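Local coordinates for protein alpha-galactosidase (Lactobacillus brevis, PDB 3MI6) that probably hydrolyses terminal, non-reducing alpha-D-galactose residues from alpha-D-galactosides such as galactose oligosaccharides, galactomannans and galactolipids, at residues D[179-184]-D[291-296]; D[229-234]-D[256-261]. All coordinates share one frame; numbering follows the deposited sequence.

Contact 1: D[179-184]-D[291-296]; sequences ALSSQL and FQTPEA
All three side-chain atoms of T293 touch the 179-184 segment, at A179, L180 and S181. CB lies 3.4 Å from S181 OG. From CB the two branches part. CG2 stands anti to the carbonyl carbon and sets its methyl group beside two backbone oxygens, 3.5 Å from A179 O and also close to L180 O. OG1 sits between the backbone N and the carbonyl carbon (chi1 76°), where it donates to P294 O at 3.1 Å and accepts from the backbone N of A164 on the neighbouring strand 159-167. S181 OG also donates to P294 O, at 2.7 Å. The two hydroxyls come to this carbonyl from opposite faces of its plane, S181 OG tilted 31° from it and T293 OG1 41° out, so one buried oxygen accepts two hydrogen bonds.

The segments come from two sheets packed together in the N-terminal beta domain of this GH36 enzyme: 179-184 from a six-stranded antiparallel sheet, 291-296 from a nine-stranded one. The chain turns a corner at S181, where S181 and S182 both face T274 in a classic beta bulge. An alanine in place of T293 would probably leave P294 O with S181 OG as its one hydroxyl donor here, the N-H of A164 without its side-chain acceptor, and a gap beside A179 O where CG2 had packed.

Apolar contacts flank the polar pair along both segments. A179 CB meets the F291 ring obliquely at CE2, 3.6 Å away, and the same ring also meets that of W283. Past the bulge, A296 CB packs on S182 CB at 3.5 Å and more loosely on S181 CB.

Contact 2: D[229-234]-D[256-261]; sequences QNPFMM and GNFLDA
The F258 ring carries P231 on one face and the backbone of Q229 at its edge. P231 CA lies 3.5 Å above the ring plane, nearer the edge of the ring than its middle, in a CH-pi contact 3.8 Å from the ring centroid. The proline and phenylalanine side chains cross at about a right angle, bringing P231 CG near F258 CE1. Q229 O comes to the edge, 3.3 Å from F258 CZ. With CG between the backbone N and the carbonyl carbon (chi1 77°), F258 leads its ring from the start of strand 258-264 to the loop before strand 233-236, joining the facing sheets of the N-terminal beta domain.

Two residues on, on the same side of the strand, D260 also points to this loop. Selenomethionine M233 and D260 lie alongside with their side chains running opposite ways, SE 3.6 Å from D260 CB. The carboxyl group reaches P231 O, with OD2 modelled 2.5 Å away, a spacing that is doubtful in detail at this resolution. A buried acid facing a carbonyl oxygen would probably be easier to keep neutral, its proton then perhaps shared with P231 O.

Overall arrangement
Both contacts join the same two sheets of the N-terminal beta domain. In the six-stranded sheet, strand 270-274 lies between strand 174-186 of contact 1 and strand 258-264 of contact 2. In the nine-stranded one, strand 247-252 lies between strand 290-301 of contact 1 and strand 233-236 of contact 2. The contact centres are 12 Å apart and their nearest atoms about 5 Å apart, without touching. Contact 2 lies nearer the centre of the chain, about 10 Å from it, against about 17 Å for contact 1. It is also nearer the predicted substrate site: the side chains of F258 and M480 are about 12 Å apart, whereas contact 1 lies away from that site.

Contact 1: D[179-184]-D[291-296]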
loop_
_atom_site.group_PDB
_atom_site.type_symbol
_atom_site.label_atom_id
_atom_site.label_comp_id
_atom_site.label_asym_id
_atom_site.label_seq_id
_atom_site.Cartn_x
_atom_site.Cartn_y
_atom_site.Cartn_z
ATOM N N ALA D 179 37.141 5.192 5.253
ATOM C CA ALA D 179 37.589 3.853 5.607
ATOM C C ALA D 179 36.432 3.041 6.168
ATOM O O ALA D 179 36.403 2.741 7.362
ATOM C CB ALA D 179 38.698 3.926 6.612
ATOM N N LEU D 180 35.473 2.686 5.311
ATOM C CA LEU D 180 34.342 1.878 5.758
ATOM C C LEU D 180 34.795 0.511 6.250
ATOM O O LEU D 180 35.904 0.080 5.965
ATOM C CB LEU D 180 33.302 1.723 4.660
ATOM C CG LEU D 180 32.190 2.773 4.537
ATOM C CD1 LEU D 180 32.249 3.787 5.638
ATOM C CD2 LEU D 180 32.200 3.443 3.164
ATOM N N SER D 181 33.925 -0.165 6.990
ATOM C CA SER D 181 34.272 -1.446 7.578
ATOM C C SER D 181 33.810 -2.618 6.753
ATOM O O SER D 181 34.384 -3.696 6.838
ATOM C CB SER D 181 33.675 -1.570 8.965
ATOM O OG SER D 181 34.217 -0.571 9.789
ATOM N N SER D 182 32.761 -2.420 5.969
ATOM C CA SER D 182 32.202 -3.503 5.184
ATOM C C SER D 182 31.455 -2.970 3.984
ATOM O O SER D 182 30.740 -1.966 4.077
ATOM C CB SER D 182 31.251 -4.338 6.031
ATOM O OG SER D 182 30.463 -5.174 5.198
ATOM N N GLN D 183 31.632 -3.639 2.852
ATOM C CA GLN D 183 30.825 -3.363 1.680
ATOM C C GLN D 183 30.189 -4.658 1.262
ATOM O O GLN D 183 30.838 -5.699 1.301
ATOM C CB GLN D 183 31.685 -2.841 0.547
ATOM C CG GLN D 183 31.019 -2.918 -0.786
ATOM C CD GLN D 183 31.807 -2.171 -1.825
ATOM O OE1 GLN D 183 32.415 -1.155 -1.518
ATOM N NE2 GLN D 183 31.796 -2.657 -3.062
ATOM N N LEU D 184 28.913 -4.606 0.894
ATOM C CA LEU D 184 28.227 -5.767 0.341
ATOM C C LEU D 184 27.456 -5.372 -0.891
ATOM O O LEU D 184 26.563 -4.534 -0.830
ATOM C CB LEU D 184 27.275 -6.417 1.348
ATOM C CG LEU D 184 26.428 -7.517 0.682
ATOM C CD1 LEU D 184 27.328 -8.584 0.000
ATOM C CD2 LEU D 184 25.381 -8.171 1.616
ATOM N N PHE D 291 46.107 1.589 10.039
ATOM C CA PHE D 291 44.772 1.973 10.476
ATOM C C PHE D 291 43.806 0.790 10.451
ATOM O O PHE D 291 43.597 0.177 9.400
ATOM C CB PHE D 291 44.222 3.138 9.641
ATOM C CG PHE D 291 42.831 3.531 10.022
ATOM C CD1 PHE D 291 42.607 4.323 11.129
ATOM C CD2 PHE D 291 41.746 3.078 9.294
ATOM C CE1 PHE D 291 41.333 4.664 11.506
ATOM C CE2 PHE D 291 40.467 3.418 9.663
ATOM C CZ PHE D 291 40.261 4.217 10.769
ATOM N N GLN D 292 43.234 0.473 11.613
ATOM C CA GLN D 292 42.249 -0.621 11.758
ATOM C C GLN D 292 40.794 -0.084 11.800
ATOM O O GLN D 292 40.479 0.773 12.636
ATOM C CB GLN D 292 42.560 -1.414 13.043
ATOM C CG GLN D 292 41.584 -2.526 13.406
ATOM C CD GLN D 292 41.536 -3.632 12.357
ATOM O OE1 GLN D 292 42.511 -4.363 12.150
ATOM N NE2 GLN D 292 40.389 -3.763 11.695
ATOM N N THR D 293 39.911 -0.564 10.920
ATOM C CA THR D 293 38.492 -0.188 11.050
ATOM C C THR D 293 37.820 -0.958 12.184
ATOM O O THR D 293 38.274 -2.044 12.555
ATOM C CB THR D 293 37.661 -0.421 9.781
ATOM O OG1 THR D 293 37.392 -1.816 9.639
ATOM C CG2 THR D 293 38.364 0.096 8.551
ATOM N N PRO D 294 36.734 -0.392 12.751
ATOM C CA PRO D 294 35.942 -1.142 13.733
ATOM C C PRO D 294 35.310 -2.293 12.983
ATOM O O PRO D 294 35.215 -2.212 11.753
ATOM C CB PRO D 294 34.861 -0.149 14.155
ATOM C CG PRO D 294 35.310 1.173 13.682
ATOM C CD PRO D 294 36.165 0.940 12.485
ATOM N N GLU D 295 34.881 -3.338 13.683
ATOM C CA GLU D 295 34.313 -4.504 13.013
ATOM C C GLU D 295 32.846 -4.348 12.596
ATOM O O GLU D 295 32.027 -3.766 13.327
ATOM C CB GLU D 295 34.493 -5.744 13.884
ATOM C CG GLU D 295 35.901 -6.281 13.838
ATOM C CD GLU D 295 36.100 -7.483 14.718
ATOM O OE1 GLU D 295 35.323 -7.668 15.682
ATOM O OE2 GLU D 295 37.046 -8.249 14.444
ATOM N N ALA D 296 32.522 -4.876 11.417
ATOM C CA ALA D 296 31.134 -4.978 10.970
ATOM C C ALA D 296 30.626 -6.388 11.229
ATOM O O ALA D 296 31.300 -7.345 10.885
ATOM C CB ALA D 296 31.037 -4.643 9.488
#

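Contact 2: D[229-234]-D[256-261]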
loop_
_atom_site.group_PDB
_atom_site.type_symbol
_atom_site.label_atom_id
_atom_site.label_comp_id
_atom_site.label_asym_id
_atom_site.label_seq_id
_atom_site.Cartn_x
_atom_site.Cartn_y
_atom_site.Cartn_z
ATOM N N GLN D 229 19.616 7.604 15.487
ATOM C CA GLN D 229 19.728 6.467 14.566
ATOM C C GLN D 229 20.663 5.436 15.167
ATOM O O GLN D 229 21.742 5.785 15.622
ATOM C CB GLN D 229 20.308 6.898 13.216
ATOM C CG GLN D 229 19.615 8.084 12.554
ATOM C CD GLN D 229 18.271 7.734 11.936
ATOM O OE1 GLN D 229 17.825 6.580 11.978
ATOM N NE2 GLN D 229 17.623 8.736 11.334
ATOM N N ASN D 230 20.257 4.171 15.170
ATOM C CA ASN D 230 21.126 3.095 15.638
ATOM C C ASN D 230 21.883 2.447 14.494
ATOM O O ASN D 230 21.368 2.382 13.376
ATOM C CB ASN D 230 20.317 2.016 16.352
ATOM C CG ASN D 230 21.194 1.068 17.108
ATOM O OD1 ASN D 230 21.459 1.270 18.289
ATOM N ND2 ASN D 230 21.696 0.052 16.427
ATOM N N PRO D 231 23.103 1.950 14.772
ATOM C CA PRO D 231 23.954 1.317 13.753
ATOM C C PRO D 231 23.375 0.033 13.168
ATOM O O PRO D 231 23.810 -0.376 12.098
ATOM C CB PRO D 231 25.242 0.995 14.519
ATOM C CG PRO D 231 25.267 1.970 15.644
ATOM C CD PRO D 231 23.831 2.162 16.037
ATOM N N PHE D 232 22.427 -0.598 13.849
ATOM C CA PHE D 232 21.843 -1.848 13.348
ATOM C C PHE D 232 20.716 -1.677 12.322
ATOM O O PHE D 232 19.788 -0.895 12.520
ATOM C CB PHE D 232 21.312 -2.698 14.494
ATOM C CG PHE D 232 20.569 -3.890 14.031
ATOM C CD1 PHE D 232 21.246 -4.948 13.440
ATOM C CD2 PHE D 232 19.190 -3.950 14.143
ATOM C CE1 PHE D 232 20.557 -6.066 12.981
ATOM C CE2 PHE D 232 18.486 -5.065 13.699
ATOM C CZ PHE D 232 19.168 -6.129 13.114
HETATM N N MSE D 233 20.768 -2.438 11.241
HETATM C CA MSE D 233 19.740 -2.326 10.212
HETATM C C MSE D 233 19.519 -3.670 9.565
HETATM O O MSE D 233 20.327 -4.580 9.749
HETATM C CB MSE D 233 20.177 -1.338 9.145
HETATM C CG MSE D 233 21.428 -1.766 8.422
HETATM SE SE MSE D 233 21.895 -0.613 6.925
HETATM C CE MSE D 233 20.924 -1.512 5.506
HETATM N N MSE D 234 18.440 -3.790 8.792
HETATM C CA MSE D 234 18.140 -5.034 8.092
HETATM C C MSE D 234 17.746 -4.769 6.660
HETATM O O MSE D 234 17.233 -3.686 6.343
HETATM C CB MSE D 234 17.032 -5.794 8.799
HETATM C CG MSE D 234 17.393 -6.156 10.218
HETATM SE SE MSE D 234 16.067 -7.235 11.158
HETATM C CE MSE D 234 14.637 -5.909 11.213
ATOM N N GLY D 256 30.958 5.614 17.956
ATOM C CA GLY D 256 31.124 6.990 17.536
ATOM C C GLY D 256 30.357 7.225 16.259
ATOM O O GLY D 256 29.316 6.601 16.041
ATOM N N ASN D 257 30.865 8.117 15.411
ATOM C CA ASN D 257 30.173 8.450 14.177
ATOM C C ASN D 257 30.054 7.266 13.244
ATOM O O ASN D 257 31.052 6.654 12.895
ATOM C CB ASN D 257 30.897 9.572 13.476
ATOM C CG ASN D 257 30.778 10.864 14.215
ATOM O OD1 ASN D 257 29.968 10.984 15.121
ATOM N ND2 ASN D 257 31.574 11.850 13.829
ATOM N N PHE D 258 28.837 6.925 12.837
ATOM C CA PHE D 258 28.689 5.823 11.893
ATOM C C PHE D 258 27.906 6.186 10.634
ATOM O O PHE D 258 27.191 7.189 10.598
ATOM C CB PHE D 258 28.055 4.617 12.574
ATOM C CG PHE D 258 26.583 4.741 12.766
ATOM C CD1 PHE D 258 26.067 5.331 13.904
ATOM C CD2 PHE D 258 25.707 4.267 11.816
ATOM C CE1 PHE D 258 24.704 5.438 14.098
ATOM C CE2 PHE D 258 24.349 4.373 12.008
ATOM C CZ PHE D 258 23.848 4.962 13.158
ATOM N N LEU D 259 28.058 5.354 9.605
ATOM C CA LEU D 259 27.217 5.407 8.400
ATOM C C LEU D 259 26.660 4.020 8.018
ATOM O O LEU D 259 27.377 3.040 7.980
ATOM C CB LEU D 259 27.990 6.015 7.223
ATOM C CG LEU D 259 27.361 5.876 5.839
ATOM C CD1 LEU D 259 26.278 6.901 5.664
ATOM C CD2 LEU D 259 28.412 6.049 4.764
ATOM N N ASP D 260 25.364 3.963 7.766
ATOM C CA ASP D 260 24.699 2.782 7.230
ATOM C C ASP D 260 24.074 3.221 5.938
ATOM O O ASP D 260 23.117 3.984 5.943
ATOM C CB ASP D 260 23.587 2.323 8.158
ATOM C CG ASP D 260 24.083 1.442 9.271
ATOM O OD1 ASP D 260 25.313 1.237 9.406
ATOM O OD2 ASP D 260 23.228 0.943 10.026
ATOM N N ALA D 261 24.614 2.759 4.825
ATOM C CA ALA D 261 24.220 3.327 3.554
ATOM C C ALA D 261 23.900 2.251 2.554
ATOM O O ALA D 261 24.629 1.270 2.412
ATOM C CB ALA D 261 25.288 4.266 3.024
#